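Local coordinates for purine phosphoribosyltransferase (Pyrococcus horikoshii, PDB 1VDM), which transfers the 5-phosphoribosyl group from phosphoribosyl pyrophosphate to purine bases, as a type I phosphoribosyltransferase, at the interface of chains A and B and the interface of chains A and C. Sequence-based numbering; all coordinates share one arbitrary frame. Chains: chain A/B/C, purine phosphoribosyltransferase.

Contact 1: the interface of chains A and B. Residues chain A 4, 6, 10, 134-135; chain B 1, 5, 147.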
loop_
_atom_site.group_PDB
_atom_site.type_symbol
_atom_site.label_atom_id
_atom_site.label_comp_id
_atom_site.label_asym_id
_atom_site.label_seq_id
_atom_site.Cartn_x
_atom_site.Cartn_y
_atom_site.Cartn_z
ATOM N N VAL A 4 41.141 -4.236 7.601
ATOM C CA VAL A 4 40.403 -3.066 7.127
ATOM C C VAL A 4 38.993 -3.519 6.749
ATOM O O VAL A 4 38.831 -4.312 5.819
ATOM C CB VAL A 4 41.056 -2.445 5.870
ATOM C CG1 VAL A 4 40.096 -1.457 5.224
ATOM C CG2 VAL A 4 42.331 -1.737 6.247
ATOM N N LEU A 6 35.762 -2.521 5.075
ATOM C CA LEU A 6 35.079 -1.604 4.145
ATOM C C LEU A 6 33.536 -1.645 4.251
ATOM O O LEU A 6 32.906 -2.688 4.132
ATOM C CB LEU A 6 35.512 -1.960 2.723
ATOM C CG LEU A 6 36.842 -1.309 2.336
ATOM C CD1 LEU A 6 36.978 -1.115 0.824
ATOM C CD2 LEU A 6 37.033 0.070 2.964
ATOM N N GLN A 10 31.229 2.895 1.475
ATOM C CA GLN A 10 32.576 3.197 0.984
ATOM C C GLN A 10 32.738 2.532 -0.362
ATOM O O GLN A 10 33.384 3.074 -1.252
ATOM C CB GLN A 10 33.658 2.676 1.926
ATOM C CG GLN A 10 33.790 3.452 3.204
ATOM C CD GLN A 10 34.808 2.826 4.132
ATOM O OE1 GLN A 10 34.652 1.681 4.559
ATOM N NE2 GLN A 10 35.869 3.573 4.445
ATOM N N PHE A 134 41.296 2.703 -2.929
ATOM C CA PHE A 134 41.956 2.500 -1.649
ATOM C C PHE A 134 43.317 1.848 -1.768
ATOM O O PHE A 134 43.554 1.006 -2.632
ATOM C CB PHE A 134 41.084 1.652 -0.721
ATOM C CG PHE A 134 39.668 2.127 -0.604
ATOM C CD1 PHE A 134 38.671 1.583 -1.405
ATOM C CD2 PHE A 134 39.322 3.089 0.338
ATOM C CE1 PHE A 134 37.353 1.982 -1.261
ATOM C CE2 PHE A 134 38.004 3.494 0.488
ATOM C CZ PHE A 134 37.020 2.939 -0.309
ATOM N N ARG A 135 44.212 2.243 -0.882
ATOM C CA ARG A 135 45.553 1.683 -0.875
ATOM C C ARG A 135 45.796 1.230 0.552
ATOM O O ARG A 135 45.507 1.967 1.497
ATOM C CB ARG A 135 46.567 2.747 -1.292
ATOM C CG ARG A 135 47.960 2.224 -1.587
ATOM C CD ARG A 135 48.806 3.316 -2.247
ATOM N NE ARG A 135 50.219 2.954 -2.345
ATOM C CZ ARG A 135 51.022 2.773 -1.296
ATOM N NH1 ARG A 135 50.554 2.920 -0.058
ATOM N NH2 ARG A 135 52.301 2.459 -1.485
ATOM N N MET B 1 45.753 3.165 4.024
ATOM C CA MET B 1 44.589 4.045 4.339
ATOM C C MET B 1 44.851 4.940 5.543
ATOM O O MET B 1 44.571 4.564 6.689
ATOM C CB MET B 1 43.342 3.201 4.600
ATOM C CG MET B 1 42.727 2.606 3.348
ATOM S SD MET B 1 41.256 1.672 3.748
ATOM C CE MET B 1 40.072 2.985 4.042
ATOM N N TYR B 5 37.261 7.522 7.770
ATOM C CA TYR B 5 35.976 7.565 7.077
ATOM C C TYR B 5 34.795 7.448 8.030
ATOM O O TYR B 5 34.399 6.358 8.415
ATOM C CB TYR B 5 35.886 6.451 6.036
ATOM C CG TYR B 5 36.913 6.542 4.930
ATOM C CD1 TYR B 5 38.247 6.188 5.149
ATOM C CD2 TYR B 5 36.549 6.960 3.651
ATOM C CE1 TYR B 5 39.187 6.244 4.117
ATOM C CE2 TYR B 5 37.481 7.020 2.614
ATOM C CZ TYR B 5 38.795 6.659 2.850
ATOM O OH TYR B 5 39.703 6.697 1.811
ATOM N N PHE B 147 34.940 10.341 -3.072
ATOM C CA PHE B 147 36.316 9.855 -2.992
ATOM C C PHE B 147 37.135 10.132 -4.237
ATOM O O PHE B 147 36.627 10.089 -5.360
ATOM C CB PHE B 147 36.384 8.333 -2.750
ATOM C CG PHE B 147 35.659 7.856 -1.524
ATOM C CD1 PHE B 147 35.534 8.660 -0.399
ATOM C CD2 PHE B 147 35.119 6.573 -1.491
ATOM C CE1 PHE B 147 34.882 8.196 0.739
ATOM C CE2 PHE B 147 34.469 6.104 -0.360
ATOM C CZ PHE B 147 34.350 6.916 0.755
#
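The amino terminus of chain B reaches a strand carbonyl of chain A: B:Met1 N donates a hydrogen bond of 2.8 Å to A:Arg135 O. The donor lies in the carbonyl plane, at a C=O...N angle of 158°. B:Met1 is poorly ordered, so its side chain should be read with caution. As modelled, it runs out straight as far as the sulfur and then bends (chi3 76°), which turns the methyl toward A:Phe134. A:Val4 CG1 meets B:Met1 SD at 3.6 Å, while B:Met1 CE stands 3.8 Å from CD2 at the rim of the A:Phe134 ring. A:Leu6 CD1 lies against a face of the same phenyl within chain A, and the phenol end of B:Tyr5 reaches its rim, with B:Tyr5 CZ 4.0 Å from A:Phe134 CE2. A:Gln10 is extended beyond CG and carries its amide over B:Tyr5. Its NE2 sits above the ring at CG, 3.2 Å away, with the amide and ring planes 64° apart, a polar-to-aromatic approach. B:Phe147 presents a ring edge to the helix backbone, CE2 lying 3.7 Å from A:Gln10 CA. Two copies thus meet without an exact two-fold, largely by apolar and aromatic contacts, and the patch may help assembly, which the structure alone does not show. On chain A it joins strand 3-5, the start of helix 8-25 and strand 134-135; chain B supplies its N-terminal end, strand 3-5 and a loop near its C terminus.

Contact 2: the interface of chains A and C. Residues chain A 39, 143-144, 146; chain C 12, 16, 42-43, 46-47.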
loop_
_atom_site.group_PDB
_atom_site.type_symbol
_atom_site.label_atom_id
_atom_site.label_comp_id
_atom_site.label_asym_id
_atom_site.label_seq_id
_atom_site.Cartn_x
_atom_site.Cartn_y
_atom_site.Cartn_z
ATOM N N ILE A 39 30.810 -7.850 -7.516
ATOM C CA ILE A 39 30.042 -6.767 -6.910
ATOM C C ILE A 39 30.250 -5.429 -7.634
ATOM O O ILE A 39 29.311 -4.732 -8.000
ATOM C CB ILE A 39 30.429 -6.650 -5.433
ATOM C CG1 ILE A 39 29.598 -7.625 -4.588
ATOM C CG2 ILE A 39 30.127 -5.226 -4.926
ATOM C CD1 ILE A 39 30.048 -9.077 -4.761
ATOM N N PRO A 143 32.325 -5.578 2.353
ATOM C CA PRO A 143 30.972 -5.631 2.931
ATOM C C PRO A 143 30.249 -6.966 2.734
ATOM O O PRO A 143 29.435 -7.376 3.562
ATOM C CB PRO A 143 30.231 -4.501 2.209
ATOM C CG PRO A 143 31.269 -3.581 1.820
ATOM C CD PRO A 143 32.429 -4.466 1.397
ATOM N N TRP A 144 30.564 -7.621 1.628
ATOM C CA TRP A 144 29.938 -8.873 1.252
ATOM C C TRP A 144 30.572 -10.145 1.797
ATOM O O TRP A 144 30.164 -11.252 1.425
ATOM C CB TRP A 144 29.890 -8.949 -0.271
ATOM C CG TRP A 144 31.240 -8.973 -0.961
ATOM C CD1 TRP A 144 31.998 -10.078 -1.252
ATOM C CD2 TRP A 144 31.933 -7.853 -1.537
ATOM N NE1 TRP A 144 33.106 -9.716 -1.981
ATOM C CE2 TRP A 144 33.094 -8.359 -2.172
ATOM C CE3 TRP A 144 31.684 -6.474 -1.584
ATOM C CZ2 TRP A 144 34.002 -7.535 -2.846
ATOM C CZ3 TRP A 144 32.592 -5.652 -2.257
ATOM C CH2 TRP A 144 33.734 -6.189 -2.878
ATOM N N GLU A 146 32.015 -12.751 5.008
ATOM C CA GLU A 146 31.733 -13.187 6.364
ATOM C C GLU A 146 33.011 -13.157 7.210
ATOM O O GLU A 146 34.125 -13.086 6.674
ATOM C CB GLU A 146 31.126 -14.595 6.329
ATOM C CG GLU A 146 29.714 -14.660 5.727
ATOM C CD GLU A 146 29.631 -14.183 4.276
ATOM O OE1 GLU A 146 30.309 -14.771 3.406
ATOM O OE2 GLU A 146 28.877 -13.219 4.004
ATOM N N ASP C 12 21.377 -8.124 2.466
ATOM C CA ASP C 12 22.344 -8.980 3.125
ATOM C C ASP C 12 21.649 -9.891 4.130
ATOM O O ASP C 12 22.005 -11.064 4.256
ATOM C CB ASP C 12 23.406 -8.149 3.846
ATOM C CG ASP C 12 24.462 -7.619 2.912
ATOM O OD1 ASP C 12 24.726 -8.267 1.874
ATOM O OD2 ASP C 12 25.040 -6.558 3.229
ATOM N N PHE C 16 21.448 -14.000 4.056
ATOM C CA PHE C 16 21.813 -14.772 5.234
ATOM C C PHE C 16 20.709 -15.746 5.605
ATOM O O PHE C 16 20.974 -16.913 5.917
ATOM C CB PHE C 16 22.076 -13.861 6.443
ATOM C CG PHE C 16 23.528 -13.531 6.661
ATOM C CD1 PHE C 16 24.533 -14.345 6.144
ATOM C CD2 PHE C 16 23.895 -12.426 7.427
ATOM C CE1 PHE C 16 25.881 -14.060 6.386
ATOM C CE2 PHE C 16 25.239 -12.137 7.674
ATOM C CZ PHE C 16 26.232 -12.953 7.153
ATOM N N VAL C 42 27.266 -15.013 -5.271
ATOM C CA VAL C 42 28.622 -14.907 -4.742
ATOM C C VAL C 42 28.659 -15.137 -3.233
ATOM O O VAL C 42 29.506 -15.879 -2.752
ATOM C CB VAL C 42 29.250 -13.516 -5.060
ATOM C CG1 VAL C 42 30.366 -13.185 -4.070
ATOM C CG2 VAL C 42 29.806 -13.515 -6.464
ATOM N N ARG C 43 27.748 -14.510 -2.495
ATOM C CA ARG C 43 27.717 -14.661 -1.044
ATOM C C ARG C 43 27.212 -16.022 -0.560
ATOM O O ARG C 43 27.733 -16.560 0.419
ATOM C CB ARG C 43 26.881 -13.553 -0.397
ATOM C CG ARG C 43 27.566 -12.191 -0.342
ATOM C CD ARG C 43 26.832 -11.244 0.608
ATOM N NE ARG C 43 26.900 -11.702 1.992
ATOM C CZ ARG C 43 25.930 -11.521 2.882
ATOM N NH1 ARG C 43 24.819 -10.887 2.529
ATOM N NH2 ARG C 43 26.048 -11.996 4.119
ATOM N N HIS C 46 29.891 -18.740 -0.849
ATOM C CA HIS C 46 30.838 -18.801 0.248
ATOM C C HIS C 46 30.218 -19.317 1.547
ATOM O O HIS C 46 30.760 -20.229 2.170
ATOM C CB HIS C 46 31.451 -17.423 0.503
ATOM C CG HIS C 46 32.500 -17.424 1.571
ATOM N ND1 HIS C 46 33.780 -17.888 1.358
ATOM C CD2 HIS C 46 32.446 -17.053 2.874
ATOM C CE1 HIS C 46 34.468 -17.804 2.481
ATOM N NE2 HIS C 46 33.683 -17.300 3.417
ATOM N N ILE C 47 29.095 -18.733 1.961
ATOM C CA ILE C 47 28.437 -19.138 3.200
ATOM C C ILE C 47 28.147 -20.634 3.253
ATOM O O ILE C 47 28.169 -21.239 4.324
ATOM C CB ILE C 47 27.087 -18.421 3.402
ATOM C CG1 ILE C 47 27.258 -16.911 3.295
ATOM C CG2 ILE C 47 26.530 -18.753 4.776
ATOM C CD1 ILE C 47 25.946 -16.169 3.367
#
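The loop of chain A that carries A:Trp144 and A:Glu146 lies against helix 38-47 of chain C, with helix 8-25 behind it; the start of helix 38-47 of chain A adds A:Ile39, packed loosely against C:Val42. At the centre C:Arg43 grips A:Glu146 side-on in a salt bridge made of two hydrogen bonds, both nitrogens reaching one carboxylate oxygen. OE2 of A:Glu146 accepts from C:Arg43 NE at 3.2 Å and from NH2 of the same guanidinium at 3.1 Å, and it lies in the guanidinium plane. NE comes nearly along the C-O axis, whereas NH2 arrives on the anti side, 26° out of the carboxylate plane. A second-shell salt bridge probably helps to position the arginine: C:Asp12 OD1 holds C:Arg43 NH1 at 2.7 Å. C:Phe16 offers a face to NH2 and an edge to A:Glu146 CG, 3.9 Å from its CE1. A bend at chi2 (60°) folds the glutamate so that its CD rests 3.7 Å from C:Ile47 CG1 and OE1 turns toward C:His46. Beside this, A:Trp144 CB packs on C:Arg43 CD at 3.9 Å. Because the interface is two-fold symmetric, the grip occurs twice, and it probably helps to hold the pair of subunits together.

Contact 3: the interface of chains A and C. Residues chain A 45-46, 50, 53; chain C 35.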
loop_
_atom_site.group_PDB
_atom_site.type_symbol
_atom_site.label_atom_id
_atom_site.label_comp_id
_atom_site.label_asym_id
_atom_site.label_seq_id
_atom_site.Cartn_x
_atom_site.Cartn_y
_atom_site.Cartn_z
ATOM N N SER A 45 28.436 -2.029 -14.549
ATOM C CA SER A 45 27.701 -2.379 -15.755
ATOM C C SER A 45 26.444 -1.505 -15.816
ATOM O O SER A 45 26.085 -1.000 -16.883
ATOM C CB SER A 45 27.299 -3.854 -15.743
ATOM O OG SER A 45 26.633 -4.204 -16.945
ATOM N N HIS A 46 25.786 -1.319 -14.670
ATOM C CA HIS A 46 24.578 -0.498 -14.611
ATOM C C HIS A 46 24.882 0.994 -14.773
ATOM O O HIS A 46 24.327 1.648 -15.654
ATOM C CB HIS A 46 23.821 -0.719 -13.291
ATOM C CG HIS A 46 23.104 -2.032 -13.214
ATOM N ND1 HIS A 46 22.305 -2.506 -14.234
ATOM C CD2 HIS A 46 23.058 -2.970 -12.238
ATOM C CE1 HIS A 46 21.802 -3.679 -13.889
ATOM N NE2 HIS A 46 22.243 -3.983 -12.682
ATOM N N ASP A 50 24.477 0.244 -18.876
ATOM C CA ASP A 50 24.294 -1.172 -19.191
ATOM C C ASP A 50 25.235 -1.755 -20.238
ATOM O O ASP A 50 24.780 -2.392 -21.188
ATOM C CB ASP A 50 22.853 -1.440 -19.638
ATOM C CG ASP A 50 21.846 -1.286 -18.513
ATOM O OD1 ASP A 50 20.655 -1.601 -18.747
ATOM O OD2 ASP A 50 22.234 -0.852 -17.404
ATOM N N LEU A 53 28.279 -7.379 -19.680
ATOM C CA LEU A 53 29.154 -7.942 -18.665
ATOM C C LEU A 53 29.563 -9.386 -18.948
ATOM O O LEU A 53 28.729 -10.230 -19.269
ATOM C CB LEU A 53 28.483 -7.872 -17.294
ATOM C CG LEU A 53 29.271 -8.568 -16.182
ATOM C CD1 LEU A 53 30.658 -7.946 -16.064
ATOM C CD2 LEU A 53 28.514 -8.457 -14.868
ATOM N N ARG C 35 22.295 -10.130 -14.443
ATOM C CA ARG C 35 23.296 -9.631 -13.506
ATOM C C ARG C 35 22.747 -9.584 -12.075
ATOM O O ARG C 35 23.478 -9.554 -11.092
ATOM C CB ARG C 35 23.708 -8.225 -13.961
ATOM C CG ARG C 35 24.275 -8.216 -15.381
ATOM C CD ARG C 35 24.272 -6.811 -15.996
ATOM N NE ARG C 35 22.922 -6.441 -16.432
ATOM C CZ ARG C 35 22.636 -5.129 -16.512
ATOM N NH1 ARG C 35 23.552 -4.228 -16.205
ATOM N NH2 ARG C 35 21.422 -4.742 -16.916
#
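C:Arg35 stands in the loop between strand 29-33 and helix 38-47, which in type I phosphoribosyltransferases is the pyrophosphate-binding loop, and here the residue follows a cis peptide bond. Its side chain reaches over to the C-terminal end of helix 38-47 in chain A, bending at chi3 (-77°) to bring the guanidinium over a face of A:His46. The two side chains come from opposite directions. NH1 leads, above the ND1-CE1 rim of the imidazole, which in turn covers the rim of a guanidinium face; the planes are tilted 51°, so the groups are not stacked flat. A:His46 ND1 lies 2.9 Å from C:Arg35 NH1, a distance compatible with a hydrogen bond, yet each atom stands well off the plane of the other group, and neighbouring carbons are modelled too close; the bond is therefore doubtful. NH1 of C:Arg35 also approaches the hydroxyl of A:Ser45, giving a weak hydrogen bond to OG at 3.2 Å. A:Asp50 crosses the arginine at about a right angle, its carboxylate turned 77° from the guanidinium plane. Its OD1 makes a long salt bridge of 3.7 Å with C:Arg35 NH2, electrostatic rather than a paired grip. The other oxygen, OD2, lies at the edge of the A:His46 ring and in its plane; carboxylate and arginine would probably pull the imidazole's ionisation in opposite directions. Farther back, A:Leu53 CD2 of strand 53-59 faces the aliphatic stem, 4.3 Å from C:Arg35 CG.

Contacts 2 and 3 belong to one two-fold interface, their C-alpha centres about 19 Å apart, and both draw on helix 38-47. His46 enters both, beside a glutamate in contact 2 and an arginine in contact 3, so each subunit uses it twice. Contact 1, about 19 Å from contact 2 and 24 Å from contact 3, faces another neighbour without exact two-fold symmetry. It shares helix 8-25 with contact 2, and Phe147 directly follows Glu146. One subunit thus meets two partners, which suits the deposited twelve-copy assembly, though the structure alone does not show which interfaces persist in solution.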